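Local coordinates for putative nisin-resistance protein (Streptococcus agalactiae 515, PDB 4Y68), which probably cleaves the lantibiotic nisin as a lipoprotein peptidase of family S41, so conferring resistance on the bacterium, at residues L119-P124 against L153-S158; P217-T222 against K244-A249. One frame throughout, in Å; residues are numbered along the deposited sequence.

In the fold
Contacts 1 and 2 are neighbouring pairs in one mixed sheet, their centres about 9 Å apart. Each joins the two strands of a beta-alpha-beta unit: strands 118-122 and 152-156, connected through helix 131-147, in contact 1, strands 218-222 and 243-247, connected through helix 229-235, in contact 2. Strands 152-156 and 218-222 lie side by side, and Leu155 N to Ala219 O, at 2.8 Å, is a probable hydrogen bond between them. Both contacts are largely buried. Contact 1 relies on branched aliphatic side chains, with a water-bridged polar end, whereas contact 2 has little side-chain packing between its strands beyond Phe246 on Ala219, and depends more on backbone bonds and a threonine that bonds to backbone just past the strand.

Contact 1 of 2, residues L119-P124 against L153-S158; sequences LLITIP and LILDLS
Leu120 turns CG anti to its backbone N (chi1 168°), and this carries CD1 across to Ile154, whose CG2 it meets at 3.7 Å. Ile123 places CG1 beside its own N and CG2 anti to it, which sends CD1 back to Leu155 CB at 3.8 Å and sets CG2 alongside Leu157 CD2 at 3.7 Å. Between these two sets of side chains the strands run parallel, 18° apart. Ile121 uses both backbone groups, its N giving a hydrogen bond of 2.7 Å to Ile154 O and its O taking one of 2.8 Å from Asp156 N; Ile154 N to Leu119 O and Ile123 N to Asp156 O continue the pattern.

One face is aliphatic along this contact; the other starts aliphatic and turns polar toward the C-terminal end. Leu119, Ile121, Leu153 and Leu155 share the first, where Ile121 and Leu153 pack against helix 131-147; beta-branched isoleucine suits an extended backbone and fills that interface. Leu120 and Ile154 lie on the other, under helix 297-308. Thr122 and Asp156 follow on this second face, where their polar ends are joined by a water 2.7 Å from Thr122 OG1 that donates to Asp156 OD2. The other carboxylate oxygen, Asp156 OD1, accepts from Ser158 OG on its syn lone pair at 2.7 Å and from Ser158 N, which stands 45° out of the carboxylate plane, making an Asx turn. With two donors on OD1 and a water on OD2, the carboxylate is probably held in one rotation, and such donors would be expected to stabilise its negative charge where the strand gives way to a loop.

Contact 2 of 2, residues P217-T222 against K244-A249; sequences PIAIIT and KSFGQA
Thr222 closes on Gln248 through two hydrogen bonds: its hydroxyl OG1 donates to Gln248 O at 2.9 Å, and its carbonyl O accepts from Gln248 N at 3.1 Å. The second donor stands 41° out of the carbonyl plane, whereas the hydroxyl lies closer to the plane of its acceptor. With chi1 at 65°, OG1 sits between the backbone N and the carbonyl carbon, from where it reaches Gln248, just past the end of the adjacent strand; threonine thus serves both as a strand former and as a donor.

Along the strands, Ile220 satisfies both its backbone groups, N on Lys244 O and O on Phe246 N, each at 2.9 Å. Lys244 N is taken by Ile218 O, and Thr222 N binds Phe246 O at 3.2 Å. Ser245 OG finds its partner in Asp291 N, which suits a small hydroxyl in a buried place. Beside it in sequence, Phe246 brings CE1 to 3.7 Å from Ala219 CB, the alanine's small methyl admitting the large ring. Gly247, at phi 126°, has a backbone shape that only glycine tolerates comfortably. Joined through helix 229-235, the two parallel strands form the beta-alpha-beta crossover characteristic of alpha/beta folds.

Contact 1 of 2, residues L119-P124 against L153-S158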
ATOM      1  N   LEU A 119     -16.222 -18.015   6.077  1.00 28.71           N
ATOM      2  CA  LEU A 119     -15.838 -17.699   4.700  1.00 26.67           C
ATOM      3  C   LEU A 119     -14.338 -17.429   4.633  1.00 31.64           C
ATOM      4  O   LEU A 119     -13.773 -16.792   5.525  1.00 31.04           O
ATOM      5  CB  LEU A 119     -16.592 -16.478   4.167  1.00 29.66           C
ATOM      6  CG  LEU A 119     -18.126 -16.466   4.163  1.00 30.59           C
ATOM      7  CD1 LEU A 119     -18.646 -15.282   3.349  1.00 28.06           C
ATOM      8  CD2 LEU A 119     -18.675 -17.775   3.627  1.00 26.65           C
ATOM      9  N   LEU A 120     -13.692 -17.933   3.591  1.00 26.94           N
ATOM     10  CA  LEU A 120     -12.287 -17.644   3.333  1.00 26.73           C
ATOM     11  C   LEU A 120     -12.193 -16.593   2.227  1.00 25.39           C
ATOM     12  O   LEU A 120     -12.523 -16.874   1.080  1.00 27.53           O
ATOM     13  CB  LEU A 120     -11.522 -18.915   2.937  1.00 23.80           C
ATOM     14  CG  LEU A 120     -10.106 -18.713   2.367  1.00 25.92           C
ATOM     15  CD1 LEU A 120      -9.217 -17.900   3.301  1.00 23.24           C
ATOM     16  CD2 LEU A 120      -9.441 -20.043   2.066  1.00 22.85           C
ATOM     17  N   ILE A 121     -11.758 -15.380   2.557  1.00 25.77           N
ATOM     18  CA  ILE A 121     -11.694 -14.348   1.528  1.00 25.53           C
ATOM     19  C   ILE A 121     -10.244 -14.048   1.111  1.00 26.79           C
ATOM     20  O   ILE A 121      -9.390 -13.728   1.931  1.00 25.17           O
ATOM     21  CB  ILE A 121     -12.401 -13.069   1.985  1.00 22.42           C
ATOM     22  CG1 ILE A 121     -13.863 -13.378   2.327  1.00 24.76           C
ATOM     23  CG2 ILE A 121     -12.424 -12.040   0.871  1.00 27.04           C
ATOM     24  CD1 ILE A 121     -14.634 -12.183   2.863  1.00 24.16           C
ATOM     25  N   THR A 122      -9.985 -14.208  -0.178  1.00 24.86           N
ATOM     26  CA  THR A 122      -8.710 -13.887  -0.794  1.00 25.39           C
ATOM     27  C   THR A 122      -8.710 -12.430  -1.236  1.00 25.07           C
ATOM     28  O   THR A 122      -9.593 -11.995  -1.971  1.00 28.09           O
ATOM     29  CB  THR A 122      -8.446 -14.811  -1.985  1.00 28.12           C
ATOM     30  OG1 THR A 122      -8.470 -16.164  -1.524  1.00 27.58           O
ATOM     31  CG2 THR A 122      -7.104 -14.528  -2.639  1.00 22.13           C
ATOM     32  N   ILE A 123      -7.729 -11.674  -0.760  1.00 25.71           N
ATOM     33  CA  ILE A 123      -7.663 -10.238  -0.995  1.00 24.42           C
ATOM     34  C   ILE A 123      -6.361  -9.887  -1.713  1.00 23.60           C
ATOM     35  O   ILE A 123      -5.336  -9.719  -1.069  1.00 25.17           O
ATOM     36  CB  ILE A 123      -7.769  -9.475   0.344  1.00 28.87           C
ATOM     37  CG1 ILE A 123      -9.137  -9.743   0.991  1.00 27.12           C
ATOM     38  CG2 ILE A 123      -7.479  -7.990   0.159  1.00 23.38           C
ATOM     39  CD1 ILE A 123      -9.119  -9.636   2.480  1.00 24.17           C
ATOM     40  N   PRO A 124      -6.391  -9.795  -3.055  1.00 22.52           N
ATOM     41  CA  PRO A 124      -5.148  -9.733  -3.836  1.00 22.12           C
ATOM     42  C   PRO A 124      -4.677  -8.330  -4.182  1.00 23.09           C
ATOM     43  O   PRO A 124      -5.438  -7.368  -4.042  1.00 21.79           O
ATOM     44  CB  PRO A 124      -5.527 -10.465  -5.123  1.00 22.19           C
ATOM     45  CG  PRO A 124      -6.944 -10.033  -5.330  1.00 23.67           C
ATOM     46  CD  PRO A 124      -7.561  -9.968  -3.932  1.00 22.03           C
ATOM     47  N   LEU A 153     -14.681 -14.888   9.770  1.00 32.71           N
ATOM     48  CA  LEU A 153     -14.018 -14.610   8.491  1.00 28.40           C
ATOM     49  C   LEU A 153     -12.524 -14.958   8.505  1.00 29.23           C
ATOM     50  O   LEU A 153     -11.847 -14.848   9.525  1.00 27.39           O
ATOM     51  CB  LEU A 153     -14.208 -13.141   8.127  1.00 28.37           C
ATOM     52  CG  LEU A 153     -15.663 -12.726   7.869  1.00 32.31           C
ATOM     53  CD1 LEU A 153     -15.861 -11.204   7.864  1.00 23.22           C
ATOM     54  CD2 LEU A 153     -16.138 -13.317   6.556  1.00 25.83           C
ATOM     55  N   ILE A 154     -12.014 -15.413   7.373  1.00 30.93           N
ATOM     56  CA  ILE A 154     -10.574 -15.490   7.194  1.00 26.45           C
ATOM     57  C   ILE A 154     -10.226 -14.554   6.059  1.00 25.98           C
ATOM     58  O   ILE A 154     -10.760 -14.679   4.963  1.00 29.43           O
ATOM     59  CB  ILE A 154     -10.069 -16.902   6.869  1.00 28.73           C
ATOM     60  CG1 ILE A 154     -10.554 -17.888   7.919  1.00 27.89           C
ATOM     61  CG2 ILE A 154      -8.538 -16.906   6.788  1.00 24.51           C
ATOM     62  CD1 ILE A 154      -9.968 -19.269   7.774  1.00 30.25           C
ATOM     63  N   LEU A 155      -9.357 -13.592   6.348  1.00 27.06           N
ATOM     64  CA  LEU A 155      -8.937 -12.593   5.385  1.00 21.14           C
ATOM     65  C   LEU A 155      -7.530 -12.937   5.001  1.00 20.37           C
ATOM     66  O   LEU A 155      -6.649 -12.888   5.833  1.00 24.36           O
ATOM     67  CB  LEU A 155      -8.986 -11.198   5.978  1.00 22.69           C
ATOM     68  CG  LEU A 155     -10.322 -10.703   6.523  1.00 25.64           C
ATOM     69  CD1 LEU A 155     -10.151  -9.277   7.017  1.00 24.01           C
ATOM     70  CD2 LEU A 155     -11.401 -10.789   5.456  1.00 22.28           C
ATOM     71  N   ASP A 156      -7.316 -13.279   3.739  1.00 23.52           N
ATOM     72  CA  ASP A 156      -6.031 -13.794   3.297  1.00 21.51           C
ATOM     73  C   ASP A 156      -5.300 -12.759   2.448  1.00 21.42           C
ATOM     74  O   ASP A 156      -5.719 -12.446   1.321  1.00 22.33           O
ATOM     75  CB  ASP A 156      -6.224 -15.104   2.523  1.00 23.70           C
ATOM     76  CG  ASP A 156      -4.911 -15.724   2.082  1.00 24.89           C
ATOM     77  OD1 ASP A 156      -3.826 -15.310   2.590  1.00 25.49           O
ATOM     78  OD2 ASP A 156      -4.971 -16.635   1.229  1.00 24.08           O
ATOM     79  N   LEU A 157      -4.210 -12.237   3.020  1.00 22.13           N
ATOM     80  CA  LEU A 157      -3.375 -11.218   2.396  1.00 20.87           C
ATOM     81  C   LEU A 157      -2.052 -11.790   1.904  1.00 22.78           C
ATOM     82  O   LEU A 157      -1.170 -11.023   1.521  1.00 19.34           O
ATOM     83  CB  LEU A 157      -3.097 -10.061   3.384  1.00 18.89           C
ATOM     84  CG  LEU A 157      -4.311  -9.250   3.896  1.00 21.96           C
ATOM     85  CD1 LEU A 157      -3.975  -8.454   5.144  1.00 19.71           C
ATOM     86  CD2 LEU A 157      -4.906  -8.337   2.833  1.00 16.34           C
ATOM     87  N   SER A 158      -1.898 -13.117   1.954  1.00 19.39           N
ATOM     88  CA  SER A 158      -0.714 -13.774   1.353  1.00 20.55           C
ATOM     89  C   SER A 158      -0.452 -13.258  -0.048  1.00 23.72           C
ATOM     90  O   SER A 158      -1.381 -13.116  -0.839  1.00 25.69           O
ATOM     91  CB  SER A 158      -0.884 -15.298   1.277  1.00 22.26           C
ATOM     92  OG  SER A 158      -1.155 -15.871   2.544  1.00 24.07           O
TER
HETATM   93  O   HOH W   1      -6.556 -17.742  -0.409  1.00 34.25           O

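Contact 2 of 2, residues P217-T222 against K244-A249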
ATOM      1  N   PRO A 217     -15.626 -12.602  14.792  1.00 30.52           N
ATOM      2  CA  PRO A 217     -14.206 -12.947  14.864  1.00 33.45           C
ATOM      3  C   PRO A 217     -13.590 -12.914  13.479  1.00 31.83           C
ATOM      4  O   PRO A 217     -14.190 -13.419  12.528  1.00 31.52           O
ATOM      5  CB  PRO A 217     -14.205 -14.367  15.420  1.00 34.22           C
ATOM      6  CG  PRO A 217     -15.535 -14.488  16.131  1.00 38.36           C
ATOM      7  CD  PRO A 217     -16.493 -13.647  15.349  1.00 33.90           C
ATOM      8  N   ILE A 218     -12.413 -12.317  13.366  1.00 33.43           N
ATOM      9  CA  ILE A 218     -11.735 -12.221  12.090  1.00 28.28           C
ATOM     10  C   ILE A 218     -10.321 -12.762  12.231  1.00 31.75           C
ATOM     11  O   ILE A 218      -9.558 -12.313  13.097  1.00 28.84           O
ATOM     12  CB  ILE A 218     -11.685 -10.777  11.579  1.00 31.10           C
ATOM     13  CG1 ILE A 218     -13.082 -10.288  11.184  1.00 27.36           C
ATOM     14  CG2 ILE A 218     -10.723 -10.659  10.389  1.00 31.11           C
ATOM     15  CD1 ILE A 218     -13.162  -8.791  10.943  1.00 24.38           C
ATOM     16  N   ALA A 219      -9.973 -13.727  11.382  1.00 25.73           N
ATOM     17  CA  ALA A 219      -8.595 -14.187  11.307  1.00 27.21           C
ATOM     18  C   ALA A 219      -7.931 -13.631  10.046  1.00 27.84           C
ATOM     19  O   ALA A 219      -8.474 -13.728   8.949  1.00 26.87           O
ATOM     20  CB  ALA A 219      -8.532 -15.699  11.327  1.00 28.22           C
ATOM     21  N   ILE A 220      -6.757 -13.045  10.208  1.00 22.95           N
ATOM     22  CA  ILE A 220      -6.043 -12.474   9.079  1.00 27.50           C
ATOM     23  C   ILE A 220      -4.763 -13.235   8.789  1.00 24.26           C
ATOM     24  O   ILE A 220      -3.950 -13.434   9.676  1.00 24.00           O
ATOM     25  CB  ILE A 220      -5.673 -10.997   9.319  1.00 24.04           C
ATOM     26  CG1 ILE A 220      -6.913 -10.164   9.611  1.00 26.89           C
ATOM     27  CG2 ILE A 220      -5.001 -10.428   8.104  1.00 26.53           C
ATOM     28  CD1 ILE A 220      -6.590  -8.732   9.834  1.00 20.17           C
ATOM     29  N   ILE A 221      -4.563 -13.627   7.538  1.00 23.04           N
ATOM     30  CA  ILE A 221      -3.361 -14.379   7.183  1.00 20.12           C
ATOM     31  C   ILE A 221      -2.403 -13.525   6.354  1.00 23.36           C
ATOM     32  O   ILE A 221      -2.824 -12.810   5.436  1.00 23.25           O
ATOM     33  CB  ILE A 221      -3.719 -15.675   6.406  1.00 21.02           C
ATOM     34  CG1 ILE A 221      -4.643 -16.548   7.244  1.00 26.17           C
ATOM     35  CG2 ILE A 221      -2.455 -16.438   5.982  1.00 20.04           C
ATOM     36  CD1 ILE A 221      -5.125 -17.822   6.526  1.00 26.89           C
ATOM     37  N   THR A 222      -1.123 -13.579   6.703  1.00 22.51           N
ATOM     38  CA  THR A 222      -0.086 -12.869   5.980  1.00 20.83           C
ATOM     39  C   THR A 222       1.061 -13.833   5.691  1.00 24.90           C
ATOM     40  O   THR A 222       1.236 -14.817   6.405  1.00 23.86           O
ATOM     41  CB  THR A 222       0.441 -11.663   6.788  1.00 26.41           C
ATOM     42  OG1 THR A 222       1.102 -12.120   7.973  1.00 23.13           O
ATOM     43  CG2 THR A 222      -0.696 -10.721   7.191  1.00 20.43           C
ATOM     44  N   LYS A 244      -7.459 -11.485  15.008  1.00 27.53           N
ATOM     45  CA  LYS A 244      -6.192 -12.144  15.331  1.00 27.76           C
ATOM     46  C   LYS A 244      -5.494 -12.579  14.036  1.00 25.81           C
ATOM     47  O   LYS A 244      -6.151 -12.966  13.075  1.00 26.68           O
ATOM     48  CB  LYS A 244      -6.426 -13.353  16.254  1.00 25.89           C
ATOM     49  CG  LYS A 244      -5.141 -14.021  16.723  1.00 28.73           C
ATOM     50  CD  LYS A 244      -5.402 -15.202  17.663  1.00 35.58           C
ATOM     51  CE  LYS A 244      -4.099 -15.774  18.206  1.00 26.70           C
ATOM     52  NZ  LYS A 244      -4.361 -16.977  19.030  1.00 33.53           N
ATOM     53  N   SER A 245      -4.170 -12.535  14.002  1.00 27.18           N
ATOM     54  CA  SER A 245      -3.471 -12.803  12.756  1.00 25.67           C
ATOM     55  C   SER A 245      -2.555 -14.011  12.856  1.00 27.59           C
ATOM     56  O   SER A 245      -1.998 -14.264  13.924  1.00 27.98           O
ATOM     57  CB  SER A 245      -2.662 -11.576  12.337  1.00 24.06           C
ATOM     58  OG  SER A 245      -1.624 -11.346  13.277  1.00 28.59           O
ATOM     59  N   PHE A 246      -2.380 -14.718  11.726  1.00 27.31           N
ATOM     60  CA  PHE A 246      -1.626 -15.978  11.629  1.00 23.03           C
ATOM     61  C   PHE A 246      -0.720 -15.976  10.422  1.00 25.09           C
ATOM     62  O   PHE A 246      -1.045 -15.375   9.401  1.00 25.65           O
ATOM     63  CB  PHE A 246      -2.570 -17.182  11.503  1.00 31.46           C
ATOM     64  CG  PHE A 246      -3.600 -17.278  12.596  1.00 29.19           C
ATOM     65  CD1 PHE A 246      -4.732 -16.482  12.571  1.00 26.40           C
ATOM     66  CD2 PHE A 246      -3.450 -18.186  13.631  1.00 29.58           C
ATOM     67  CE1 PHE A 246      -5.686 -16.579  13.582  1.00 26.08           C
ATOM     68  CE2 PHE A 246      -4.405 -18.279  14.641  1.00 26.79           C
ATOM     69  CZ  PHE A 246      -5.518 -17.467  14.606  1.00 23.06           C
ATOM     70  N   GLY A 247       0.395 -16.683  10.500  1.00 24.84           N
ATOM     71  CA  GLY A 247       1.235 -16.856   9.327  1.00 25.62           C
ATOM     72  C   GLY A 247       2.673 -16.441   9.563  1.00 30.30           C
ATOM     73  O   GLY A 247       3.274 -16.811  10.565  1.00 29.56           O
ATOM     74  N   GLN A 248       3.243 -15.683   8.638  1.00 28.70           N
ATOM     75  CA  GLN A 248       4.618 -15.226   8.834  1.00 29.64           C
ATOM     76  C   GLN A 248       4.719 -13.721   8.769  1.00 25.31           C
ATOM     77  O   GLN A 248       3.795 -13.050   8.318  1.00 24.64           O
ATOM     78  CB  GLN A 248       5.538 -15.857   7.799  1.00 29.17           C
ATOM     79  CG  GLN A 248       5.560 -17.359   7.935  1.00 37.44           C
ATOM     80  CD  GLN A 248       5.561 -18.042   6.599  1.00 49.43           C
ATOM     81  OE1 GLN A 248       6.521 -17.916   5.824  1.00 53.26           O
ATOM     82  NE2 GLN A 248       4.465 -18.753   6.294  1.00 47.41           N
ATOM     83  N   ALA A 249       5.848 -13.209   9.233  1.00 25.30           N
ATOM     84  CA  ALA A 249       6.172 -11.796   9.140  1.00 28.64           C
ATOM     85  C   ALA A 249       5.996 -11.286   7.717  1.00 26.95           C
ATOM     86  O   ALA A 249       6.289 -11.985   6.754  1.00 25.25           O
ATOM     87  CB  ALA A 249       7.600 -11.552   9.622  1.00 25.30           C
TER